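Long-range contacts in oxidoreductase, FMN-binding (Shewanella oneidensis, PDB 2GQ9), which binds FMN in a TIM barrel and probably reduces carbon-carbon double bonds with NADH or NADPH: residues 25-30 with 347-352; 66-71 with 105-110; 177-182 with 231-236; 266-271 with 297-302. One frame throughout, in Å; residues are numbered along the deposited sequence.

Interaction 1: 25-30 with 347-352. With FMN (flavin mononucleotide), chain C; HBA (p-hydroxybenzaldehyde), chain E; HBA (p-hydroxybenzaldehyde), chain D.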
# COMPACT_ATOMS: atom_id res chain seq x y z
N MET A 25 -0.65 4.04 5.04
CA MET A 25 0.19 5.17 5.39
C MET A 25 1.19 4.87 6.49
O MET A 25 0.85 4.73 7.67
CB MET A 25 -0.64 6.40 5.76
CG MET A 25 -1.37 7.00 4.57
SD MET A 25 -2.33 8.45 4.99
CE MET A 25 -3.59 7.73 6.07
N THR A 26 2.45 4.78 6.08
CA THR A 26 3.58 4.53 6.97
C THR A 26 3.67 5.66 7.98
O THR A 26 3.70 6.83 7.60
CB THR A 26 4.88 4.50 6.15
OG1 THR A 26 4.86 3.36 5.29
CG2 THR A 26 6.10 4.44 7.06
N ARG A 27 3.67 5.32 9.27
CA ARG A 27 3.78 6.31 10.34
C ARG A 27 5.03 6.05 11.18
O ARG A 27 5.39 6.85 12.04
CB ARG A 27 2.53 6.28 11.24
CG ARG A 27 1.20 6.50 10.51
CD ARG A 27 1.23 7.76 9.64
NE ARG A 27 1.50 8.95 10.43
CZ ARG A 27 0.60 9.59 11.18
NH1 ARG A 27 -0.66 9.17 11.25
NH2 ARG A 27 0.99 10.65 11.89
N SER A 28 5.67 4.90 10.93
CA SER A 28 6.89 4.51 11.63
C SER A 28 6.81 4.67 13.15
O SER A 28 7.63 5.35 13.76
CB SER A 28 8.08 5.31 11.08
OG SER A 28 8.26 5.02 9.70
N ARG A 29 5.82 4.01 13.75
CA ARG A 29 5.60 4.08 15.19
C ARG A 29 5.81 2.71 15.85
O ARG A 29 5.52 2.54 17.04
CB ARG A 29 4.16 4.54 15.48
CG ARG A 29 3.79 5.95 14.97
CD ARG A 29 4.64 7.01 15.65
NE ARG A 29 4.00 8.33 15.83
CZ ARG A 29 3.79 9.23 14.87
NH1 ARG A 29 4.13 8.99 13.61
NH2 ARG A 29 3.29 10.42 15.18
N ALA A 30 6.31 1.75 15.08
CA ALA A 30 6.52 0.39 15.58
C ALA A 30 7.46 0.34 16.78
O ALA A 30 8.47 1.03 16.82
CB ALA A 30 7.07 -0.49 14.47
N ALA A 347 5.74 17.37 10.38
CA ALA A 347 6.76 17.02 11.37
C ALA A 347 6.46 15.80 12.24
O ALA A 347 7.38 15.21 12.81
CB ALA A 347 7.04 18.24 12.25
N THR A 348 5.20 15.41 12.35
CA THR A 348 4.86 14.26 13.18
C THR A 348 4.32 13.08 12.36
O THR A 348 3.73 12.14 12.90
CB THR A 348 3.85 14.64 14.28
OG1 THR A 348 2.75 15.35 13.70
CG2 THR A 348 4.52 15.51 15.33
N LEU A 349 4.53 13.14 11.05
CA LEU A 349 4.07 12.05 10.19
C LEU A 349 4.78 10.75 10.53
O LEU A 349 4.16 9.68 10.58
CB LEU A 349 4.33 12.38 8.71
CG LEU A 349 3.36 13.36 8.05
CD1 LEU A 349 3.80 13.62 6.63
CD2 LEU A 349 1.94 12.78 8.07
N PHE A 350 6.09 10.84 10.79
CA PHE A 350 6.88 9.66 11.09
C PHE A 350 7.62 9.70 12.41
O PHE A 350 8.14 10.74 12.82
CB PHE A 350 7.91 9.43 9.99
CG PHE A 350 7.38 9.57 8.60
CD1 PHE A 350 7.57 10.75 7.88
CD2 PHE A 350 6.70 8.52 8.00
CE1 PHE A 350 7.10 10.87 6.57
CE2 PHE A 350 6.23 8.64 6.69
CZ PHE A 350 6.43 9.82 5.98
N GLY A 351 7.69 8.55 13.06
CA GLY A 351 8.38 8.45 14.33
C GLY A 351 7.65 9.13 15.47
O GLY A 351 6.52 9.61 15.31
N GLY A 352 8.29 9.17 16.63
CA GLY A 352 7.68 9.79 17.78
C GLY A 352 6.66 8.88 18.45
O GLY A 352 6.73 7.66 18.32
N1 FMN C . 1.29 4.37 0.13
C2 FMN C . 1.52 2.98 0.19
O2 FMN C . 1.24 2.26 -0.72
N3 FMN C . 2.08 2.46 1.41
C4 FMN C . 2.42 3.17 2.53
O4 FMN C . 2.97 2.65 3.47
C4A FMN C . 2.28 4.65 2.44
N5 FMN C . 2.87 5.48 3.37
C5A FMN C . 2.49 6.80 3.35
C6 FMN C . 2.88 7.66 4.50
C7 FMN C . 2.40 9.03 4.62
C7M FMN C . 2.74 9.82 5.87
C8 FMN C . 1.61 9.58 3.52
C8M FMN C . 1.01 11.02 3.60
C9 FMN C . 1.28 8.76 2.38
C9A FMN C . 1.71 7.41 2.27
N10 FMN C . 1.32 6.48 1.22
C10 FMN C . 1.64 5.14 1.16
C1' FMN C . 0.55 7.05 0.05
C2' FMN C . -0.93 7.10 0.39
O2' FMN C . -1.50 5.80 0.58
C3' FMN C . -1.78 7.85 -0.64
O3' FMN C . -1.80 7.12 -1.88
C4' FMN C . -1.25 9.26 -0.90
O4' FMN C . -1.05 9.99 0.36
C5' FMN C . -2.13 10.07 -1.83
O5' FMN C . -3.44 10.34 -1.22
P FMN C . -3.81 11.71 -0.50
O1P FMN C . -3.02 11.85 0.75
O2P FMN C . -3.58 12.82 -1.52
O3P FMN C . -5.32 11.56 -0.18
C1' HBA E . 11.67 9.33 10.78
O1' HBA E . 11.80 10.53 10.63
C1 HBA E . 11.18 8.49 9.68
C2 HBA E . 11.02 7.08 9.86
C3 HBA E . 10.61 6.29 8.79
C4 HBA E . 10.35 6.89 7.53
C5 HBA E . 10.46 8.29 7.31
C6 HBA E . 10.85 9.06 8.41
O4 HBA E . 9.69 6.16 6.61
C1' HBA D . 6.47 6.94 3.26
O1' HBA D . 6.39 8.15 3.18
C1 HBA D . 5.93 6.09 2.19
C2 HBA D . 6.02 4.67 2.30
C3 HBA D . 5.55 3.88 1.24
C4 HBA D . 4.99 4.48 0.09
C5 HBA D . 4.85 5.89 -0.04
C6 HBA D . 5.31 6.66 1.03
O4 HBA D . 4.30 3.70 -0.76
O HOH W 1 8.53 5.64 16.64
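At the dimethylbenzene end of the flavin pocket, Arg27 and Arg29 reach from the loop after the first barrel strand to the backbone carbonyls of a C-terminal loop, 347-352. Arg27 uses the edge of its guanidinium: NE gives a nearly straight bond to Leu349 O (2.8 Å, 168°), landing on a lone pair in the carbonyl plane. Its chain folds back at chi2 and chi3 (-52° and -59°), which brings an arginine whose CB leads away from 347-352 round to that loop. Thr348 O is gripped twice, by Arg27 NH2 at 3.3 Å and by Arg29 NH2 at 2.9 Å. Arg29 NH1 also bonds back to Arg27 O at 2.9 Å, and the same carbonyl takes Gly351 N at 3.0 Å, tying the two backbones together. Gly353 O and Gly356 O, just beyond, receive further N-H groups from Arg29 NE and Arg27 NH2. The Phe350 ring touches both p-hydroxybenzaldehydes: one lies over a face, with Phe350 CG 3.5 Å from its C6, while Phe350 CZ comes within 3.3 Å of O1' of the other, which sits on the flavin. Thr26 OG1 donates to FMN O4 at 2.7 Å. Helix 323-327 packs Ile326 against Met25, Arg27 and Leu349, and Tyr44 of helix 39-47 bonds Arg27 NH1, so both helices touch the contact beside the cofactor.

Interaction 2: 66-71 with 105-110. With HBA (p-hydroxybenzaldehyde), chain E.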
# COMPACT_ATOMS: atom_id res chain seq x y z
N LYS A 66 12.44 -4.39 4.56
CA LYS A 66 12.25 -3.11 5.25
C LYS A 66 13.06 -1.99 4.60
O LYS A 66 14.20 -2.18 4.21
CB LYS A 66 12.64 -3.29 6.72
CG LYS A 66 12.57 -2.07 7.60
CD LYS A 66 13.05 -2.45 8.99
CE LYS A 66 13.15 -1.27 9.93
NZ LYS A 66 13.64 -1.72 11.27
N GLY A 67 12.46 -0.80 4.51
CA GLY A 67 13.17 0.31 3.90
C GLY A 67 13.30 1.54 4.78
O GLY A 67 14.12 2.42 4.51
N TYR A 68 12.51 1.60 5.85
CA TYR A 68 12.53 2.76 6.73
C TYR A 68 12.52 2.35 8.19
O TYR A 68 11.93 1.33 8.56
CB TYR A 68 11.30 3.63 6.44
CG TYR A 68 11.14 3.99 4.98
CD1 TYR A 68 11.67 5.18 4.47
CD2 TYR A 68 10.51 3.13 4.10
CE1 TYR A 68 11.56 5.50 3.12
CE2 TYR A 68 10.41 3.42 2.74
CZ TYR A 68 10.93 4.61 2.26
OH TYR A 68 10.83 4.88 0.92
N ALA A 69 13.15 3.16 9.04
CA ALA A 69 13.21 2.86 10.46
C ALA A 69 11.84 2.85 11.11
O ALA A 69 10.96 3.64 10.76
CB ALA A 69 14.10 3.88 11.18
N TRP A 70 11.66 1.92 12.04
CA TRP A 70 10.45 1.79 12.83
C TRP A 70 9.14 1.40 12.15
O TRP A 70 8.07 1.65 12.70
CB TRP A 70 10.23 3.08 13.64
CG TRP A 70 11.52 3.62 14.18
CD1 TRP A 70 12.57 2.90 14.69
CD2 TRP A 70 11.92 5.00 14.23
NE1 TRP A 70 13.59 3.74 15.06
CE2 TRP A 70 13.22 5.04 14.79
CE3 TRP A 70 11.31 6.21 13.87
CZ2 TRP A 70 13.92 6.23 14.99
CZ3 TRP A 70 12.00 7.40 14.07
CH2 TRP A 70 13.29 7.40 14.63
N THR A 71 9.21 0.80 10.96
CA THR A 71 7.99 0.35 10.30
C THR A 71 7.73 -1.05 10.86
O THR A 71 8.66 -1.79 11.16
CB THR A 71 8.14 0.32 8.75
OG1 THR A 71 9.17 -0.60 8.36
CG2 THR A 71 8.49 1.72 8.24
N GLY A 105 12.50 -3.52 -1.96
CA GLY A 105 13.49 -3.75 -3.00
C GLY A 105 14.70 -2.86 -2.78
O GLY A 105 15.25 -2.81 -1.69
N ARG A 106 15.07 -2.11 -3.81
CA ARG A 106 16.24 -1.23 -3.75
C ARG A 106 16.08 0.04 -2.93
O ARG A 106 17.07 0.72 -2.66
CB ARG A 106 16.65 -0.84 -5.17
CG ARG A 106 15.66 0.10 -5.83
CD ARG A 106 16.10 0.44 -7.24
NE ARG A 106 15.17 1.37 -7.88
CZ ARG A 106 15.27 1.77 -9.14
NH1 ARG A 106 16.27 1.33 -9.90
NH2 ARG A 106 14.38 2.61 -9.65
N VAL A 107 14.86 0.37 -2.54
CA VAL A 107 14.63 1.58 -1.76
C VAL A 107 14.89 1.33 -0.28
O VAL A 107 13.96 1.23 0.52
CB VAL A 107 13.18 2.11 -1.95
CG1 VAL A 107 13.02 3.47 -1.28
CG2 VAL A 107 12.86 2.21 -3.43
N THR A 108 16.17 1.24 0.08
CA THR A 108 16.55 1.00 1.47
C THR A 108 18.06 1.22 1.66
O THR A 108 18.76 1.68 0.75
CB THR A 108 16.16 -0.43 1.91
OG1 THR A 108 16.34 -0.57 3.33
CG2 THR A 108 17.00 -1.48 1.19
N HIS A 109 18.53 0.91 2.86
CA HIS A 109 19.94 1.07 3.22
C HIS A 109 20.36 -0.16 4.03
O HIS A 109 19.55 -0.73 4.77
CB HIS A 109 20.12 2.33 4.07
CG HIS A 109 21.54 2.61 4.44
ND1 HIS A 109 22.36 3.43 3.69
CD2 HIS A 109 22.29 2.19 5.48
CE1 HIS A 109 23.55 3.49 4.26
NE2 HIS A 109 23.54 2.75 5.35
N PRO A 110 21.62 -0.59 3.89
CA PRO A 110 22.08 -1.77 4.64
C PRO A 110 21.74 -1.68 6.13
O PRO A 110 21.47 -2.69 6.78
CB PRO A 110 23.58 -1.78 4.37
CG PRO A 110 23.66 -1.24 2.98
CD PRO A 110 22.69 -0.08 3.01
C1' HBA E . 11.67 9.33 10.78
O1' HBA E . 11.80 10.53 10.63
C1 HBA E . 11.18 8.49 9.68
C2 HBA E . 11.02 7.08 9.86
C3 HBA E . 10.61 6.29 8.79
C4 HBA E . 10.35 6.89 7.53
C5 HBA E . 10.46 8.29 7.31
C6 HBA E . 10.85 9.06 8.41
O4 HBA E . 9.69 6.16 6.61
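One hydrogen bond joins loops 66-71 and 105-110: Thr108 OG1 donates to Lys66 O at 2.8 Å, in the carbonyl plane and on a lone pair. The hydroxyl can do this because it stands opposite the backbone N of Thr108 (chi1 -170°). Gly67 packs closely beside it. Gly67 CA lies 3.3 Å from Thr108 OG1 and makes a long CA-H...O contact with Val107 O at 3.6 Å; a side chain on Gly67 would run into that carbonyl, whose residue is the centre of an inverse gamma turn. The apolar part is small: Val107 CG1 meets the far end of Tyr68, 4.3 Å from CZ and nearer to OH at 3.4 Å, the two side chains crossing at a slant. Tyr68 OH has its polar partner in Tyr186 OH, and strand 130-132 brings Val131 against both Tyr68 and Val107. Toward the ligand, the near end of the Tyr68 ring meets p-hydroxybenzaldehyde, CG being 3.1 Å from its O4. With an alanine here, Tyr186 is likely to lose this hydroxyl partner and a gap to open between Val107 and the ligand. Both loops follow barrel strands, 53-60 and 96-102, and loops at the C-terminal ends of the strands form the mouth of the active site in a TIM barrel.

Interaction 3: 177-182 with 231-236. With FMN (flavin mononucleotide), chain C; HBA (p-hydroxybenzaldehyde), chain D.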
# COMPACT_ATOMS: atom_id res chain seq x y z
N GLY A 177 -7.81 -9.37 4.92
CA GLY A 177 -7.17 -9.62 3.64
C GLY A 177 -5.83 -8.94 3.59
O GLY A 177 -5.38 -8.38 4.60
N ILE A 178 -5.17 -8.98 2.44
CA ILE A 178 -3.88 -8.34 2.29
C ILE A 178 -3.84 -7.51 1.01
O ILE A 178 -4.58 -7.78 0.07
CB ILE A 178 -2.71 -9.36 2.24
CG1 ILE A 178 -2.80 -10.25 0.98
CG2 ILE A 178 -2.70 -10.21 3.51
CD1 ILE A 178 -2.04 -9.67 -0.23
N GLU A 179 -3.00 -6.48 0.99
CA GLU A 179 -2.83 -5.65 -0.20
C GLU A 179 -1.38 -5.78 -0.61
O GLU A 179 -0.46 -5.51 0.18
CB GLU A 179 -3.12 -4.17 0.07
CG GLU A 179 -2.99 -3.32 -1.20
CD GLU A 179 -3.25 -1.85 -0.97
OE1 GLU A 179 -2.28 -1.09 -0.75
OE2 GLU A 179 -4.43 -1.45 -1.01
N LEU A 180 -1.15 -6.21 -1.84
CA LEU A 180 0.21 -6.35 -2.31
C LEU A 180 0.71 -4.98 -2.73
O LEU A 180 0.12 -4.35 -3.61
CB LEU A 180 0.26 -7.31 -3.50
CG LEU A 180 1.63 -7.40 -4.19
CD1 LEU A 180 2.70 -7.87 -3.20
CD2 LEU A 180 1.52 -8.36 -5.35
N HIS A 181 1.78 -4.51 -2.11
CA HIS A 181 2.32 -3.21 -2.47
C HIS A 181 3.19 -3.39 -3.71
O HIS A 181 4.35 -3.79 -3.60
CB HIS A 181 3.18 -2.61 -1.35
CG HIS A 181 3.46 -1.14 -1.53
ND1 HIS A 181 3.23 -0.49 -2.72
CD2 HIS A 181 3.90 -0.20 -0.66
CE1 HIS A 181 3.52 0.80 -2.58
NE2 HIS A 181 3.93 1.00 -1.34
N ALA A 182 2.63 -3.11 -4.88
CA ALA A 182 3.38 -3.25 -6.12
C ALA A 182 3.51 -1.87 -6.74
O ALA A 182 3.68 -1.71 -7.95
CB ALA A 182 2.66 -4.19 -7.08
N GLY A 231 -5.69 -8.05 -2.53
CA GLY A 231 -5.80 -6.80 -3.25
C GLY A 231 -4.40 -6.44 -3.72
O GLY A 231 -3.41 -6.92 -3.18
N VAL A 232 -4.30 -5.59 -4.74
CA VAL A 232 -2.98 -5.20 -5.25
C VAL A 232 -2.94 -3.71 -5.52
O VAL A 232 -3.91 -3.16 -6.03
CB VAL A 232 -2.67 -5.96 -6.56
CG1 VAL A 232 -1.35 -5.46 -7.16
CG2 VAL A 232 -2.61 -7.45 -6.30
N ARG A 233 -1.84 -3.06 -5.16
CA ARG A 233 -1.73 -1.63 -5.41
C ARG A 233 -0.68 -1.34 -6.48
O ARG A 233 0.43 -1.87 -6.43
CB ARG A 233 -1.37 -0.87 -4.12
CG ARG A 233 -1.69 0.62 -4.25
CD ARG A 233 -1.39 1.44 -3.00
NE ARG A 233 -2.29 2.59 -2.96
CZ ARG A 233 -2.07 3.73 -2.32
NH1 ARG A 233 -0.96 3.92 -1.64
NH2 ARG A 233 -2.99 4.69 -2.35
N LEU A 234 -1.04 -0.49 -7.44
CA LEU A 234 -0.13 -0.10 -8.52
C LEU A 234 -0.00 1.42 -8.59
O LEU A 234 -0.86 2.15 -8.08
CB LEU A 234 -0.65 -0.62 -9.86
CG LEU A 234 -0.84 -2.13 -10.01
CD1 LEU A 234 -1.50 -2.43 -11.35
CD2 LEU A 234 0.51 -2.84 -9.90
N ALA A 235 1.06 1.90 -9.23
CA ALA A 235 1.29 3.33 -9.40
C ALA A 235 1.74 3.50 -10.85
O ALA A 235 2.93 3.63 -11.13
CB ALA A 235 2.36 3.82 -8.44
N PRO A 236 0.79 3.50 -11.79
CA PRO A 236 1.09 3.64 -13.21
C PRO A 236 1.89 4.86 -13.65
O PRO A 236 2.88 4.72 -14.38
CB PRO A 236 -0.30 3.63 -13.86
CG PRO A 236 -1.13 2.86 -12.88
CD PRO A 236 -0.66 3.40 -11.57
N1 FMN C . 1.29 4.37 0.13
C2 FMN C . 1.52 2.98 0.19
O2 FMN C . 1.24 2.26 -0.72
N3 FMN C . 2.08 2.46 1.41
C4 FMN C . 2.42 3.17 2.53
O4 FMN C . 2.97 2.65 3.47
C4A FMN C . 2.28 4.65 2.44
N5 FMN C . 2.87 5.48 3.37
C5A FMN C . 2.49 6.80 3.35
C6 FMN C . 2.88 7.66 4.50
C7 FMN C . 2.40 9.03 4.62
C7M FMN C . 2.74 9.82 5.87
C8 FMN C . 1.61 9.58 3.52
C8M FMN C . 1.01 11.02 3.60
C9 FMN C . 1.28 8.76 2.38
C9A FMN C . 1.71 7.41 2.27
N10 FMN C . 1.32 6.48 1.22
C10 FMN C . 1.64 5.14 1.16
C1' FMN C . 0.55 7.05 0.05
C2' FMN C . -0.93 7.10 0.39
O2' FMN C . -1.50 5.80 0.58
C3' FMN C . -1.78 7.85 -0.64
O3' FMN C . -1.80 7.12 -1.88
C4' FMN C . -1.25 9.26 -0.90
O4' FMN C . -1.05 9.99 0.36
C5' FMN C . -2.13 10.07 -1.83
O5' FMN C . -3.44 10.34 -1.22
P FMN C . -3.81 11.71 -0.50
O1P FMN C . -3.02 11.85 0.75
O2P FMN C . -3.58 12.82 -1.52
O3P FMN C . -5.32 11.56 -0.18
C1' HBA D . 6.47 6.94 3.26
O1' HBA D . 6.39 8.15 3.18
C1 HBA D . 5.93 6.09 2.19
C2 HBA D . 6.02 4.67 2.30
C3 HBA D . 5.55 3.88 1.24
C4 HBA D . 4.99 4.48 0.09
C5 HBA D . 4.85 5.89 -0.04
C6 HBA D . 5.31 6.66 1.03
O4 HBA D . 4.30 3.70 -0.76
O HOH W 2 3.14 0.13 -9.97
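Strands 177-181 and 231-234 run parallel, 25° apart, joined by alternating backbone bonds: Gly231 N to Ile178 O, Leu180 N to Gly231 O, Arg233 N to Leu180 O and Ala182 N to Arg233 O. Glu179, His181 and Arg233 share the face turned to the cofactor. Arg233 reaches it with an extended chain from CG to NE. Arg233 NH1 donates to FMN O2 at 2.9 Å and to FMN O2' at 3.0 Å, and Arg233 NH2 donates to FMN O3' at 2.7 Å, so one guanidinium holds both the pyrimidine end of the flavin and the ribityl chain. Glu179 OE1 packs 3.5 Å from Arg233 CB, but lies well out of the guanidinium plane, 4.3 Å from Arg233 NE; the opposite charges are near without a salt bridge. Gln100, Tyr266 and His268 bond the carboxylate instead. His181 presents the edge of its ring to p-hydroxybenzaldehyde, NE2 sharing a hydrogen bond of 2.8 Å with O4, while FMN O2 sits over one ring face. Asn184 is a second partner of that ligand, an arrangement consistent with phenol binding in Old Yellow Enzyme relatives. On the other face Leu180 CB meets Val232 CG2 at 4.0 Å. There helix 212-225 packs on Leu180 and helix 248-261 on Val232 and Leu234, while strands 96-102 and 266-270 flank the pair in the barrel.

Interaction 4: 266-271 with 297-302. With FMN (flavin mononucleotide), chain C; SO4 (sulfate ion), chain B.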
# COMPACT_ATOMS: atom_id res chain seq x y z
N TYR A 266 -9.63 -6.56 -5.24
CA TYR A 266 -9.61 -5.14 -5.59
C TYR A 266 -8.29 -4.75 -6.19
O TYR A 266 -7.28 -5.41 -5.96
CB TYR A 266 -9.95 -4.24 -4.38
CG TYR A 266 -8.89 -4.05 -3.30
CD1 TYR A 266 -7.69 -3.39 -3.57
CD2 TYR A 266 -9.14 -4.46 -1.99
CE1 TYR A 266 -6.78 -3.11 -2.55
CE2 TYR A 266 -8.23 -4.20 -0.96
CZ TYR A 266 -7.06 -3.52 -1.24
OH TYR A 266 -6.20 -3.20 -0.22
N LEU A 267 -8.32 -3.68 -6.99
CA LEU A 267 -7.13 -3.12 -7.60
C LEU A 267 -7.13 -1.69 -7.09
O LEU A 267 -8.12 -0.96 -7.24
CB LEU A 267 -7.23 -3.15 -9.12
CG LEU A 267 -6.06 -2.50 -9.86
CD1 LEU A 267 -4.76 -3.21 -9.51
CD2 LEU A 267 -6.31 -2.58 -11.35
N HIS A 268 -6.02 -1.29 -6.47
CA HIS A 268 -5.88 0.03 -5.87
C HIS A 268 -4.85 0.81 -6.67
O HIS A 268 -3.71 0.38 -6.79
CB HIS A 268 -5.42 -0.18 -4.42
CG HIS A 268 -5.47 1.04 -3.55
ND1 HIS A 268 -5.15 0.99 -2.21
CD2 HIS A 268 -5.73 2.34 -3.83
CE1 HIS A 268 -5.22 2.20 -1.69
NE2 HIS A 268 -5.57 3.04 -2.65
N ILE A 269 -5.27 1.95 -7.21
CA ILE A 269 -4.38 2.80 -7.99
C ILE A 269 -3.93 4.02 -7.18
O ILE A 269 -4.77 4.81 -6.73
CB ILE A 269 -5.08 3.29 -9.27
CG1 ILE A 269 -5.54 2.10 -10.11
CG2 ILE A 269 -4.15 4.21 -10.06
CD1 ILE A 269 -4.42 1.21 -10.59
N ALA A 270 -2.62 4.15 -7.00
CA ALA A 270 -2.04 5.28 -6.28
C ALA A 270 -1.81 6.34 -7.35
O ALA A 270 -0.86 6.25 -8.14
CB ALA A 270 -0.71 4.88 -5.64
N GLU A 271 -2.70 7.32 -7.38
CA GLU A 271 -2.69 8.39 -8.38
C GLU A 271 -1.74 9.53 -8.08
O GLU A 271 -1.29 10.25 -8.98
CB GLU A 271 -4.10 8.94 -8.50
CG GLU A 271 -4.72 8.83 -9.85
CD GLU A 271 -6.12 9.41 -9.85
OE1 GLU A 271 -6.94 8.95 -9.02
OE2 GLU A 271 -6.39 10.33 -10.65
N ILE A 297 -10.16 0.90 -6.71
CA ILE A 297 -9.97 1.93 -5.70
C ILE A 297 -8.91 2.90 -6.20
O ILE A 297 -7.91 2.47 -6.77
CB ILE A 297 -9.45 1.30 -4.38
CG1 ILE A 297 -10.43 0.22 -3.90
CG2 ILE A 297 -9.26 2.38 -3.32
CD1 ILE A 297 -9.94 -0.52 -2.66
N TYR A 298 -9.15 4.19 -5.99
CA TYR A 298 -8.19 5.23 -6.38
C TYR A 298 -7.91 6.10 -5.17
O TYR A 298 -8.79 6.32 -4.34
CB TYR A 298 -8.76 6.14 -7.46
CG TYR A 298 -8.70 5.59 -8.85
CD1 TYR A 298 -7.63 5.89 -9.70
CD2 TYR A 298 -9.72 4.78 -9.33
CE1 TYR A 298 -7.59 5.39 -11.00
CE2 TYR A 298 -9.70 4.28 -10.62
CZ TYR A 298 -8.63 4.59 -11.45
OH TYR A 298 -8.61 4.09 -12.73
N ALA A 299 -6.68 6.61 -5.08
CA ALA A 299 -6.30 7.51 -4.00
C ALA A 299 -5.33 8.55 -4.56
O ALA A 299 -4.51 8.23 -5.43
CB ALA A 299 -5.64 6.76 -2.85
N GLY A 300 -5.43 9.77 -4.07
CA GLY A 300 -4.52 10.82 -4.53
C GLY A 300 -5.22 12.14 -4.77
O GLY A 300 -5.87 12.33 -5.79
N ARG A 301 -5.10 13.04 -3.79
CA ARG A 301 -5.68 14.37 -3.86
C ARG A 301 -7.19 14.44 -4.07
O ARG A 301 -7.69 15.41 -4.65
CB ARG A 301 -4.99 15.20 -4.95
CG ARG A 301 -3.53 15.49 -4.67
CD ARG A 301 -3.35 16.25 -3.36
NE ARG A 301 -1.99 16.74 -3.18
CZ ARG A 301 -1.49 17.15 -2.02
NH1 ARG A 301 -2.24 17.12 -0.92
NH2 ARG A 301 -0.24 17.60 -1.95
N TYR A 302 -7.93 13.44 -3.60
CA TYR A 302 -9.37 13.49 -3.75
C TYR A 302 -10.02 14.29 -2.63
O TYR A 302 -9.53 14.32 -1.50
CB TYR A 302 -9.96 12.07 -3.73
CG TYR A 302 -9.84 11.33 -5.04
CD1 TYR A 302 -10.84 11.42 -6.01
CD2 TYR A 302 -8.70 10.59 -5.33
CE1 TYR A 302 -10.71 10.80 -7.24
CE2 TYR A 302 -8.55 9.96 -6.57
CZ TYR A 302 -9.57 10.07 -7.51
OH TYR A 302 -9.42 9.49 -8.74
N1 FMN C . 1.29 4.37 0.13
C2 FMN C . 1.52 2.98 0.19
O2 FMN C . 1.24 2.26 -0.72
N3 FMN C . 2.08 2.46 1.41
C4 FMN C . 2.42 3.17 2.53
O4 FMN C . 2.97 2.65 3.47
C4A FMN C . 2.28 4.65 2.44
N5 FMN C . 2.87 5.48 3.37
C5A FMN C . 2.49 6.80 3.35
C6 FMN C . 2.88 7.66 4.50
C7 FMN C . 2.40 9.03 4.62
C7M FMN C . 2.74 9.82 5.87
C8 FMN C . 1.61 9.58 3.52
C8M FMN C . 1.01 11.02 3.60
C9 FMN C . 1.28 8.76 2.38
C9A FMN C . 1.71 7.41 2.27
N10 FMN C . 1.32 6.48 1.22
C10 FMN C . 1.64 5.14 1.16
C1' FMN C . 0.55 7.05 0.05
C2' FMN C . -0.93 7.10 0.39
O2' FMN C . -1.50 5.80 0.58
C3' FMN C . -1.78 7.85 -0.64
O3' FMN C . -1.80 7.12 -1.88
C4' FMN C . -1.25 9.26 -0.90
O4' FMN C . -1.05 9.99 0.36
C5' FMN C . -2.13 10.07 -1.83
O5' FMN C . -3.44 10.34 -1.22
P FMN C . -3.81 11.71 -0.50
O1P FMN C . -3.02 11.85 0.75
O2P FMN C . -3.58 12.82 -1.52
O3P FMN C . -5.32 11.56 -0.18
S SO4 B . 0.58 18.13 1.88
O1 SO4 B . 0.98 19.13 0.87
O2 SO4 B . -0.81 17.69 1.61
O3 SO4 B . 1.51 16.97 1.83
O4 SO4 B . 0.63 18.75 3.21
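The tight part of this contact centres on Ile297, whose two branches lie over two rings of strand 266-270. Ile297 CD1 sits 3.8 Å from the centroid of the Tyr266 ring, only 16° off its normal, and Ile297 CG2 sits over the His268 ring, 3.9 Å from its centroid; both are CH-pi contacts. The Tyr266 ring is swung between its backbone N and carbonyl carbon (chi1 74°), which places it beside Ile297 CD1. Ala299 CB comes at the edge of the His268 ring, 3.7 Å from NE2, while ND1 bonds Glu179. On the outer face of the barrel, Ile269 and Tyr298 lie side by side, Ile269 CB 3.7 Å from Tyr298 CD1. Parallel ladder bonds join the strands, from Ile297 N to Leu267 O through to Glu271 N to Ala299 O.

Toward the strand ends the contact is more open. Glu271 OE1 takes the Tyr302 hydroxyl at 2.6 Å on its syn lone pair, and OE2 forms a salt bridge with Lys285, which also bonds Tyr302 OH. A glutamine here would probably leave the Lys285 ammonium without its opposite charge and weaken the grip on Tyr302. Arg301 extends away from strand 266-270 into an exposed position, where its NH1 bonds O2 of a sulfate, probably from the crystallisation liquor, at 3.0 Å. Arg301 N donates to FMN O2P at 2.7 Å. This is a beta-alpha-beta unit of a TIM barrel, with the flavin phosphate bound at the C-terminal end of its second strand.

All four contacts belong to one eight-stranded TIM barrel; three touch FMN, and interaction 2 borders the outer p-hydroxybenzaldehyde. Interactions 3 and 4 share the sheet, where strands 230-234 and 266-270 are neighbours; their centres are about 10 Å apart, and Glu179 of interaction 3 bonds Tyr266 and His268 of interaction 4. Interactions 1 and 2 lie in loops, about 14 Å between centres, joined through Ala30 and Trp70. Interaction 1 pairs an early loop with a late one and so brackets the other three, which follow in series along the chain. Interactions 2 and 4 lie farthest apart, about 24 Å between centres. The strand ends hold the cofactor, and the loops of interactions 1 and 2 touch the outer p-hydroxybenzaldehyde.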